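Local coordinates for C381 turret protein (Sulfolobus turreted icosahedral virus, PDB 4IND) that builds the turrets of an archaeal virus, assembling as five chains that each carry three jelly-roll domains, at residues V16-L22 and I140-L145; T177-P183 and G256-I262; G306-V311 and S364-T368. All coordinates share one frame; numbering follows the deposited sequence.

Contact 1 of 3, residues V16-L22 and I140-L145; sequences VKYYYKL and ILEFSL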
loop_
_atom_site.group_PDB
_atom_site.type_symbol
_atom_site.label_atom_id
_atom_site.label_comp_id
_atom_site.label_asym_id
_atom_site.label_seq_id
_atom_site.Cartn_x
_atom_site.Cartn_y
_atom_site.Cartn_z
ATOM N N VAL A 16 7.712 -1.288 30.895
ATOM C CA VAL A 16 6.604 -2.212 30.563
ATOM C C VAL A 16 7.017 -3.015 29.340
ATOM O O VAL A 16 7.755 -2.515 28.504
ATOM C CB VAL A 16 5.266 -1.453 30.293
ATOM C CG1 VAL A 16 4.208 -2.378 29.687
ATOM C CG2 VAL A 16 4.748 -0.844 31.581
ATOM N N LYS A 17 6.560 -4.259 29.254
ATOM C CA LYS A 17 6.825 -5.126 28.121
ATOM C C LYS A 17 5.513 -5.289 27.362
ATOM O O LYS A 17 4.448 -5.101 27.943
ATOM C CB LYS A 17 7.255 -6.516 28.611
ATOM C CG LYS A 17 8.490 -6.557 29.502
ATOM C CD LYS A 17 8.847 -8.022 29.809
ATOM C CE LYS A 17 10.039 -8.136 30.752
ATOM N NZ LYS A 17 11.308 -7.635 30.167
ATOM N N TYR A 18 5.590 -5.664 26.089
ATOM C CA TYR A 18 4.372 -5.930 25.301
ATOM C C TYR A 18 3.905 -7.372 25.393
ATOM O O TYR A 18 2.829 -7.723 24.909
ATOM C CB TYR A 18 4.558 -5.501 23.856
ATOM C CG TYR A 18 4.716 -3.999 23.717
ATOM C CD1 TYR A 18 3.619 -3.187 23.490
ATOM C CD2 TYR A 18 5.959 -3.389 23.847
ATOM C CE1 TYR A 18 3.750 -1.812 23.363
ATOM C CE2 TYR A 18 6.099 -2.020 23.733
ATOM C CZ TYR A 18 4.990 -1.235 23.491
ATOM O OH TYR A 18 5.119 0.122 23.368
ATOM N N TYR A 19 4.715 -8.211 26.012
ATOM C CA TYR A 19 4.345 -9.586 26.247
ATOM C C TYR A 19 5.021 -10.099 27.514
ATOM O O TYR A 19 6.219 -9.866 27.714
ATOM C CB TYR A 19 4.737 -10.469 25.073
ATOM C CG TYR A 19 4.432 -11.914 25.399
ATOM C CD1 TYR A 19 3.136 -12.407 25.292
ATOM C CD2 TYR A 19 5.425 -12.782 25.823
ATOM C CE1 TYR A 19 2.842 -13.736 25.594
ATOM C CE2 TYR A 19 5.140 -14.109 26.133
ATOM C CZ TYR A 19 3.849 -14.580 26.013
ATOM O OH TYR A 19 3.551 -15.894 26.341
ATOM N N TYR A 20 4.244 -10.775 28.358
ATOM C CA TYR A 20 4.735 -11.385 29.583
ATOM C C TYR A 20 4.287 -12.832 29.622
ATOM O O TYR A 20 3.108 -13.122 29.408
ATOM C CB TYR A 20 4.122 -10.722 30.823
ATOM C CG TYR A 20 4.436 -9.252 31.026
ATOM C CD1 TYR A 20 5.450 -8.850 31.900
ATOM C CD2 TYR A 20 3.688 -8.281 30.378
ATOM C CE1 TYR A 20 5.733 -7.500 32.095
ATOM C CE2 TYR A 20 3.961 -6.933 30.543
ATOM C CZ TYR A 20 4.972 -6.551 31.432
ATOM O OH TYR A 20 5.233 -5.221 31.594
ATOM N N LYS A 21 5.207 -13.747 29.891
ATOM C CA LYS A 21 4.789 -15.081 30.300
ATOM C C LYS A 21 5.189 -15.175 31.757
ATOM O O LYS A 21 6.372 -15.173 32.077
ATOM C CB LYS A 21 5.485 -16.176 29.486
ATOM C CG LYS A 21 4.867 -17.548 29.807
ATOM C CD LYS A 21 5.288 -18.621 28.829
ATOM C CE LYS A 21 4.530 -19.930 29.109
ATOM N NZ LYS A 21 4.803 -20.971 28.052
ATOM N N LEU A 22 4.209 -15.249 32.642
ATOM C CA LEU A 22 4.482 -14.984 34.066
ATOM C C LEU A 22 5.057 -16.177 34.807
ATOM O O LEU A 22 5.441 -16.082 35.984
ATOM C CB LEU A 22 3.227 -14.414 34.735
ATOM C CG LEU A 22 2.824 -13.082 34.102
ATOM C CD1 LEU A 22 1.489 -12.612 34.650
ATOM C CD2 LEU A 22 3.904 -12.014 34.338
ATOM N N ILE A 140 -2.554 -15.854 36.881
ATOM C CA ILE A 140 -2.271 -15.087 35.674
ATOM C C ILE A 140 -1.082 -15.698 34.945
ATOM O O ILE A 140 0.039 -15.657 35.441
ATOM C CB ILE A 140 -1.975 -13.624 36.024
ATOM C CG1 ILE A 140 -3.017 -13.102 37.015
ATOM C CG2 ILE A 140 -1.925 -12.761 34.771
ATOM C CD1 ILE A 140 -2.631 -11.793 37.690
ATOM N N LEU A 141 -1.324 -16.261 33.762
ATOM C CA LEU A 141 -0.274 -17.018 33.067
ATOM C C LEU A 141 0.492 -16.196 32.024
ATOM O O LEU A 141 1.717 -16.341 31.891
ATOM C CB LEU A 141 -0.836 -18.281 32.398
ATOM C CG LEU A 141 -1.732 -19.247 33.172
ATOM C CD1 LEU A 141 -1.720 -20.632 32.519
ATOM C CD2 LEU A 141 -1.347 -19.343 34.614
ATOM N N GLU A 142 -0.232 -15.375 31.268
ATOM C CA GLU A 142 0.383 -14.565 30.205
ATOM C C GLU A 142 -0.367 -13.261 30.077
ATOM O O GLU A 142 -1.544 -13.195 30.362
ATOM C CB GLU A 142 0.374 -15.277 28.848
ATOM C CG GLU A 142 1.167 -16.574 28.765
ATOM C CD GLU A 142 0.951 -17.311 27.423
ATOM O OE1 GLU A 142 0.557 -18.500 27.461
ATOM O OE2 GLU A 142 1.203 -16.722 26.341
ATOM N N PHE A 143 0.327 -12.220 29.641
ATOM C CA PHE A 143 -0.312 -10.938 29.393
ATOM C C PHE A 143 0.288 -10.419 28.105
ATOM O O PHE A 143 1.511 -10.274 28.008
ATOM C CB PHE A 143 -0.047 -9.959 30.532
ATOM C CG PHE A 143 -0.770 -8.632 30.380
ATOM C CD1 PHE A 143 -2.077 -8.477 30.818
ATOM C CD2 PHE A 143 -0.127 -7.551 29.773
ATOM C CE1 PHE A 143 -2.736 -7.258 30.674
ATOM C CE2 PHE A 143 -0.762 -6.332 29.624
ATOM C CZ PHE A 143 -2.065 -6.174 30.082
ATOM N N SER A 144 -0.579 -10.142 27.130
ATOM C CA SER A 144 -0.180 -9.782 25.765
ATOM C C SER A 144 -0.838 -8.477 25.316
ATOM O O SER A 144 -2.046 -8.298 25.426
ATOM C CB SER A 144 -0.527 -10.912 24.782
ATOM O OG SER A 144 -0.415 -10.477 23.420
ATOM N N LEU A 145 -0.023 -7.574 24.789
ATOM C CA LEU A 145 -0.482 -6.307 24.213
ATOM C C LEU A 145 -0.076 -6.316 22.762
ATOM O O LEU A 145 1.116 -6.350 22.465
ATOM C CB LEU A 145 0.271 -5.138 24.874
ATOM C CG LEU A 145 -0.156 -4.620 26.233
ATOM C CD1 LEU A 145 0.994 -3.863 26.936
ATOM C CD2 LEU A 145 -1.329 -3.693 26.035
#
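Tyr19 and Glu142 sit diagonally on neighbouring strands, and unlike first torsions bring their ends together: the ring of Tyr19 swings away from its own N and lies beside its carbonyl carbon (chi1 176°), while CG of Glu142 stands beside the backbone N (chi1 -63°) and the rest of its chain is extended. Tyr19 OH donates to Glu142 OE2 over a very short 2.5 Å. The carboxylate oxygen lies at the ring's edge, near its plane, yet the two flat groups are almost perpendicular, 77° apart. CB of Ser144 fills another part of that edge, 4.0 Å from Tyr19 CD1. OE2 also accepts from Glu74 N of the second subunit, so two donors grip one buried oxygen.

On the other face Tyr20 and Phe143 point the same way, side by side, and meet CD2 to CD2 at 3.9 Å. The hydroxyl of Tyr20 accepts from Lys17 N at 2.9 Å and CB of Lys17 covers one ring face, so Lys17 holds both the hydroxyl and one face of the ring.

The backbones run antiparallel. Tyr20 and Phe143 form the central hydrogen-bonded pair, with Tyr20 N to Phe143 O at 2.8 Å, and Leu145 N bonds Tyr18 O at 2.9 Å. Beyond them, a classic beta bulge sets Leu141 and Glu142 together against Lys85 of strand 78-88.

This is the BI pairing of a jelly roll: strand 19-21 borders the four-stranded sheet within the chain, strand 138-147 lies between it and strand 78-88, and helix 25-31 contributes Phe31, edge-to-face with Tyr20.

Contact 2 of 3, residues T177-P183 and G256-I262; sequences TYAIKMP and GLEVEEI. With 2HP (dihydrogenphosphate ion), chain Y.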
loop_
_atom_site.group_PDB
_atom_site.type_symbol
_atom_site.label_atom_id
_atom_site.label_comp_id
_atom_site.label_asym_id
_atom_site.label_seq_id
_atom_site.Cartn_x
_atom_site.Cartn_y
_atom_site.Cartn_z
ATOM N N THR A 177 -12.674 1.329 5.476
ATOM C CA THR A 177 -14.034 0.888 5.720
ATOM C C THR A 177 -13.952 -0.393 6.519
ATOM O O THR A 177 -13.093 -1.242 6.258
ATOM C CB THR A 177 -14.778 0.656 4.390
ATOM O OG1 THR A 177 -14.825 1.892 3.662
ATOM C CG2 THR A 177 -16.207 0.158 4.651
ATOM N N TYR A 178 -14.818 -0.522 7.519
ATOM C CA TYR A 178 -14.761 -1.655 8.424
ATOM C C TYR A 178 -16.085 -2.360 8.590
ATOM O O TYR A 178 -17.146 -1.738 8.566
ATOM C CB TYR A 178 -14.331 -1.183 9.801
ATOM C CG TYR A 178 -12.961 -0.554 9.847
ATOM C CD1 TYR A 178 -11.858 -1.276 10.280
ATOM C CD2 TYR A 178 -12.769 0.764 9.461
ATOM C CE1 TYR A 178 -10.588 -0.693 10.346
ATOM C CE2 TYR A 178 -11.503 1.360 9.523
ATOM C CZ TYR A 178 -10.427 0.625 9.953
ATOM O OH TYR A 178 -9.177 1.204 10.034
ATOM N N ALA A 179 -16.012 -3.668 8.786
ATOM C CA ALA A 179 -17.174 -4.446 9.195
ATOM C C ALA A 179 -17.102 -4.589 10.707
ATOM O O ALA A 179 -16.034 -4.856 11.260
ATOM C CB ALA A 179 -17.178 -5.799 8.534
ATOM N N ILE A 180 -18.234 -4.396 11.380
ATOM C CA ILE A 180 -18.323 -4.712 12.799
ATOM C C ILE A 180 -19.385 -5.795 12.927
ATOM O O ILE A 180 -20.552 -5.568 12.611
ATOM C CB ILE A 180 -18.737 -3.500 13.605
ATOM C CG1 ILE A 180 -17.657 -2.423 13.502
ATOM C CG2 ILE A 180 -18.966 -3.893 15.061
ATOM C CD1 ILE A 180 -18.081 -1.084 14.097
ATOM N N LYS A 181 -18.956 -6.983 13.337
ATOM C CA LYS A 181 -19.832 -8.132 13.416
ATOM C C LYS A 181 -19.975 -8.524 14.882
ATOM O O LYS A 181 -18.980 -8.641 15.618
ATOM C CB LYS A 181 -19.278 -9.303 12.587
ATOM C CG LYS A 181 -20.222 -10.502 12.500
ATOM C CD LYS A 181 -19.551 -11.714 11.848
ATOM C CE LYS A 181 -19.145 -11.423 10.397
ATOM N NZ LYS A 181 -18.589 -12.659 9.743
ATOM N N MET A 182 -21.211 -8.715 15.320
ATOM C CA MET A 182 -21.442 -9.132 16.690
ATOM C C MET A 182 -22.419 -10.299 16.773
ATOM O O MET A 182 -23.634 -10.107 16.774
ATOM C CB MET A 182 -21.905 -7.932 17.525
ATOM C CG MET A 182 -20.927 -6.772 17.456
ATOM S SD MET A 182 -21.614 -5.183 17.936
ATOM C CE MET A 182 -22.311 -5.598 19.534
ATOM N N PRO A 183 -21.879 -11.526 16.820
ATOM C CA PRO A 183 -22.699 -12.712 17.054
ATOM C C PRO A 183 -23.233 -12.562 18.459
ATOM O O PRO A 183 -22.471 -12.108 19.323
ATOM C CB PRO A 183 -21.683 -13.862 17.022
ATOM C CG PRO A 183 -20.425 -13.292 16.414
ATOM C CD PRO A 183 -20.434 -11.833 16.752
ATOM N N GLY A 256 -20.166 -11.536 20.978
ATOM C CA GLY A 256 -18.782 -11.477 20.579
ATOM C C GLY A 256 -18.581 -10.183 19.820
ATOM O O GLY A 256 -19.529 -9.422 19.621
ATOM N N LEU A 257 -17.341 -9.909 19.420
ATOM C CA LEU A 257 -17.053 -8.683 18.691
ATOM C C LEU A 257 -15.950 -8.921 17.699
ATOM O O LEU A 257 -14.849 -9.346 18.055
ATOM C CB LEU A 257 -16.628 -7.570 19.658
ATOM C CG LEU A 257 -16.174 -6.274 18.966
ATOM C CD1 LEU A 257 -17.345 -5.620 18.264
ATOM C CD2 LEU A 257 -15.550 -5.303 20.003
ATOM N N GLU A 258 -16.246 -8.609 16.450
ATOM C CA GLU A 258 -15.292 -8.772 15.369
ATOM C C GLU A 258 -15.277 -7.432 14.641
ATOM O O GLU A 258 -16.321 -6.920 14.213
ATOM C CB GLU A 258 -15.775 -9.953 14.501
ATOM C CG GLU A 258 -14.959 -10.336 13.277
ATOM C CD GLU A 258 -15.572 -11.560 12.574
ATOM O OE1 GLU A 258 -15.662 -12.621 13.236
ATOM O OE2 GLU A 258 -15.986 -11.454 11.383
ATOM N N VAL A 259 -14.097 -6.823 14.546
ATOM C CA VAL A 259 -13.927 -5.574 13.798
ATOM C C VAL A 259 -12.807 -5.785 12.808
ATOM O O VAL A 259 -11.694 -6.120 13.202
ATOM C CB VAL A 259 -13.532 -4.412 14.737
ATOM C CG1 VAL A 259 -13.499 -3.089 13.963
ATOM C CG2 VAL A 259 -14.489 -4.333 15.915
ATOM N N GLU A 260 -13.089 -5.591 11.527
ATOM C CA GLU A 260 -12.141 -5.956 10.483
ATOM C C GLU A 260 -12.258 -5.020 9.299
ATOM O O GLU A 260 -13.362 -4.570 8.952
ATOM C CB GLU A 260 -12.405 -7.399 10.033
ATOM C CG GLU A 260 -13.839 -7.608 9.615
ATOM C CD GLU A 260 -14.351 -9.014 9.883
ATOM O OE1 GLU A 260 -13.538 -9.933 10.129
ATOM O OE2 GLU A 260 -15.583 -9.205 9.845
ATOM N N GLU A 261 -11.126 -4.710 8.672
ATOM C CA GLU A 261 -11.131 -3.850 7.498
ATOM C C GLU A 261 -11.646 -4.623 6.282
ATOM O O GLU A 261 -11.330 -5.806 6.106
ATOM C CB GLU A 261 -9.720 -3.318 7.223
ATOM C CG GLU A 261 -9.693 -2.122 6.281
ATOM C CD GLU A 261 -8.289 -1.581 6.028
ATOM O OE1 GLU A 261 -7.333 -2.019 6.711
ATOM O OE2 GLU A 261 -8.146 -0.723 5.138
ATOM N N ILE A 262 -12.439 -3.951 5.447
ATOM C CA ILE A 262 -12.940 -4.555 4.210
ATOM C C ILE A 262 -12.574 -3.715 2.985
ATOM O O ILE A 262 -12.210 -2.540 3.110
ATOM C CB ILE A 262 -14.476 -4.764 4.235
ATOM C CG1 ILE A 262 -15.200 -3.420 4.314
ATOM C CG2 ILE A 262 -14.872 -5.701 5.392
ATOM C CD1 ILE A 262 -16.680 -3.497 3.878
HETATM P P 2HP Y . -15.664 -15.102 10.020
HETATM O O1 2HP Y . -16.709 -15.348 8.890
HETATM O O2 2HP Y . -14.429 -14.449 9.483
HETATM O O3 2HP Y . -15.135 -16.391 10.548
HETATM O O4 2HP Y . -16.319 -14.237 11.133
HETATM O O HOH W 1 -10.595 -0.231 3.942
#
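Residues Thr177-Pro183 and Gly256-Ile262 run antiparallel, their axes 148° apart and 4.4 Å at closest, with reciprocal bonds in the hydrogen-bonded pairs Ala179-Glu260 and Lys181-Glu258. Lys181 and Glu258 carry the charged part of the contact. Their chains leave the sheet side by side; Lys181 bends at its third torsion (chi3 -63°), which brings NZ round beside OE2. There it makes a salt bridge to Glu258 OE2 at 3.3 Å, whose hydrogen bond is weak, and bonds O4 of a dihydrogenphosphate ion at 3.1 Å. Glu258 OE1 comes within 2.7 Å of that same O4. The ammonium also bonds Asp235 O and meets the ring of Tyr236, both of the second subunit, while Arg154 reaches the ion and forms a salt bridge with Glu260, so positive charge probably offsets the acids gathered here.

In the middle jelly roll these two strands are the central pair of the BIDG sheet, flanked by strands 221-232 and 155-163. Further along the face carrying Lys181, Ala179 CB packs between Glu260 CG and Ile262 CG2, both 3.9 Å away.

The opposite face looks into the sandwich. Ile180 CG2 lies 4.0 Å from Leu257 CD1, the two chains pointing the same way, and Ile180 also packs on Ile202. Tyr178 CE1 lies 4.2 Å from Glu261 CB. The tyrosine's hydroxyl bonds Arg174 O, and its ring is edge-to-face with Phe149.

Contact 3 of 3, residues G306-V311 and S364-T368; sequences GLTTAV and SVTIT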
loop_
_atom_site.group_PDB
_atom_site.type_symbol
_atom_site.label_atom_id
_atom_site.label_comp_id
_atom_site.label_asym_id
_atom_site.label_seq_id
_atom_site.Cartn_x
_atom_site.Cartn_y
_atom_site.Cartn_z
ATOM N N GLY A 306 -42.397 12.654 -18.737
ATOM C CA GLY A 306 -43.668 13.299 -18.473
ATOM C C GLY A 306 -43.536 14.791 -18.262
ATOM O O GLY A 306 -44.516 15.460 -17.940
ATOM N N LEU A 307 -42.326 15.319 -18.429
ATOM C CA LEU A 307 -42.115 16.759 -18.312
ATOM C C LEU A 307 -42.861 17.520 -19.400
ATOM O O LEU A 307 -42.788 17.164 -20.570
ATOM C CB LEU A 307 -40.631 17.095 -18.389
ATOM C CG LEU A 307 -39.819 16.721 -17.154
ATOM C CD1 LEU A 307 -38.365 17.153 -17.310
ATOM C CD2 LEU A 307 -40.445 17.328 -15.909
ATOM N N THR A 308 -43.580 18.565 -18.997
ATOM C CA THR A 308 -44.223 19.488 -19.922
ATOM C C THR A 308 -43.996 20.902 -19.420
ATOM O O THR A 308 -43.427 21.103 -18.345
ATOM C CB THR A 308 -45.744 19.242 -20.025
ATOM O OG1 THR A 308 -46.378 19.600 -18.791
ATOM C CG2 THR A 308 -46.036 17.782 -20.341
ATOM N N THR A 309 -44.453 21.877 -20.190
ATOM C CA THR A 309 -44.351 23.273 -19.789
ATOM C C THR A 309 -45.172 23.545 -18.532
ATOM O O THR A 309 -45.028 24.590 -17.901
ATOM C CB THR A 309 -44.794 24.216 -20.919
ATOM O OG1 THR A 309 -46.111 23.858 -21.349
ATOM C CG2 THR A 309 -43.849 24.104 -22.098
ATOM N N ALA A 310 -46.020 22.589 -18.165
ATOM C CA ALA A 310 -46.810 22.687 -16.939
ATOM C C ALA A 310 -45.988 22.383 -15.686
ATOM O O ALA A 310 -46.451 22.622 -14.575
ATOM C CB ALA A 310 -48.025 21.775 -17.010
ATOM N N VAL A 311 -44.778 21.855 -15.868
ATOM C CA VAL A 311 -43.868 21.580 -14.755
ATOM C C VAL A 311 -42.861 22.716 -14.627
ATOM O O VAL A 311 -42.116 22.997 -15.563
ATOM C CB VAL A 311 -43.110 20.247 -14.953
ATOM C CG1 VAL A 311 -42.275 19.900 -13.707
ATOM C CG2 VAL A 311 -44.081 19.129 -15.275
ATOM N N SER A 364 -53.801 18.079 -13.109
ATOM C CA SER A 364 -52.576 17.581 -12.501
ATOM C C SER A 364 -51.652 16.985 -13.558
ATOM O O SER A 364 -52.104 16.555 -14.617
ATOM C CB SER A 364 -52.898 16.544 -11.422
ATOM O OG SER A 364 -53.475 15.382 -11.992
ATOM N N VAL A 365 -50.354 16.983 -13.265
ATOM C CA VAL A 365 -49.354 16.393 -14.146
ATOM C C VAL A 365 -48.591 15.332 -13.372
ATOM O O VAL A 365 -48.170 15.564 -12.234
ATOM C CB VAL A 365 -48.337 17.439 -14.625
ATOM C CG1 VAL A 365 -47.462 16.864 -15.731
ATOM C CG2 VAL A 365 -49.035 18.690 -15.095
ATOM N N THR A 366 -48.410 14.170 -13.990
ATOM C CA THR A 366 -47.666 13.091 -13.357
ATOM C C THR A 366 -46.341 12.881 -14.075
ATOM O O THR A 366 -46.304 12.637 -15.282
ATOM C CB THR A 366 -48.467 11.766 -13.343
ATOM O OG1 THR A 366 -49.624 11.908 -12.512
ATOM C CG2 THR A 366 -47.607 10.630 -12.806
ATOM N N ILE A 367 -45.255 12.988 -13.326
ATOM C CA ILE A 367 -43.929 12.735 -13.861
ATOM C C ILE A 367 -43.363 11.487 -13.216
ATOM O O ILE A 367 -43.744 11.122 -12.105
ATOM C CB ILE A 367 -42.990 13.905 -13.584
ATOM C CG1 ILE A 367 -42.907 14.154 -12.082
ATOM C CG2 ILE A 367 -43.475 15.163 -14.291
ATOM C CD1 ILE A 367 -41.928 15.243 -11.709
ATOM N N THR A 368 -42.453 10.831 -13.918
ATOM C CA THR A 368 -41.871 9.603 -13.412
ATOM C C THR A 368 -40.365 9.700 -13.445
ATOM O O THR A 368 -39.780 9.950 -14.502
ATOM C CB THR A 368 -42.338 8.395 -14.226
ATOM O OG1 THR A 368 -43.760 8.265 -14.099
ATOM C CG2 THR A 368 -41.668 7.115 -13.722
#
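Val365 and Ile367 face Gly306-Val311 with small apolar contacts, and methyl groups do most of the touching. Val365 splits its two branches between different partners. Its CG2, turned beside the backbone N, meets CB of Ala310 at 3.8 Å, while CG1 reaches Val311 CG2 at 4.1 Å. That same methyl of Val311 also lies 4.1 Å from Ile367 CG2, so it bridges two residues whose side chains leave the same side of the strand. Leu307 starts out pointing away from the strand, but its end approaches it, with CD2 4.1 Å from Ile367 CG2. In Ile367, CG1 takes the position between backbone N and carbonyl carbon (chi1 58°), and CG2 is the branch turned to the loop.

Topologically, the loop is the D-E connection of the C-terminal jelly roll. It leaves strand 295-305 in one sheet and enters strand 311-319 in the other, while strand 365-377, the last of the jelly roll, begins alongside it. The contact therefore lies where the two sheets are joined at one end of the sandwich.

Carbonyl-to-methyl packing adds a second kind of contact. Gly306 O is nestled between the two hydrophobic residues, 3.8 Å from Ile367 CG2 and at a similar spacing from Val365 CG1. Gly306 has a positive phi, 98°, and with no side chain its CA approaches to 4.2 Å from Thr366 O.

Two hydrogen bonds shape the loop from within: Thr308 OG1 accepts from Ala310 N at 3.1 Å, an ST turn, and Val311 N bonds Thr308 O across a type I turn. Others tie the segments to neighbouring parts of the fold. Ala310 has a backbone bond to Gly359, and on the strand's other side Thr366 OG1 bonds Thr277 OG1 of strand 266-278.

How the contacts relate
The three contacts follow one another along the chain, each closing before the next opens, and each belongs to a different jelly roll. They sample the fold at different places: a BI pair in contact 1, an ID pair in contact 2, and the D-E loop against the start of the last strand in contact 3. Centres of contacts 1 and 2 lie about 26 Å apart, those of 2 and 3 about 47 Å apart, and contacts 1 and 3 fall on opposite sides of the chain's centre, about 72 Å apart. Contacts 1 and 2 both touch the second subunit, whereas contact 3 meets no other chain of the assembly. Three jelly rolls in series, of two families, thus make an elongated chain, of which contact 3 marks a far end.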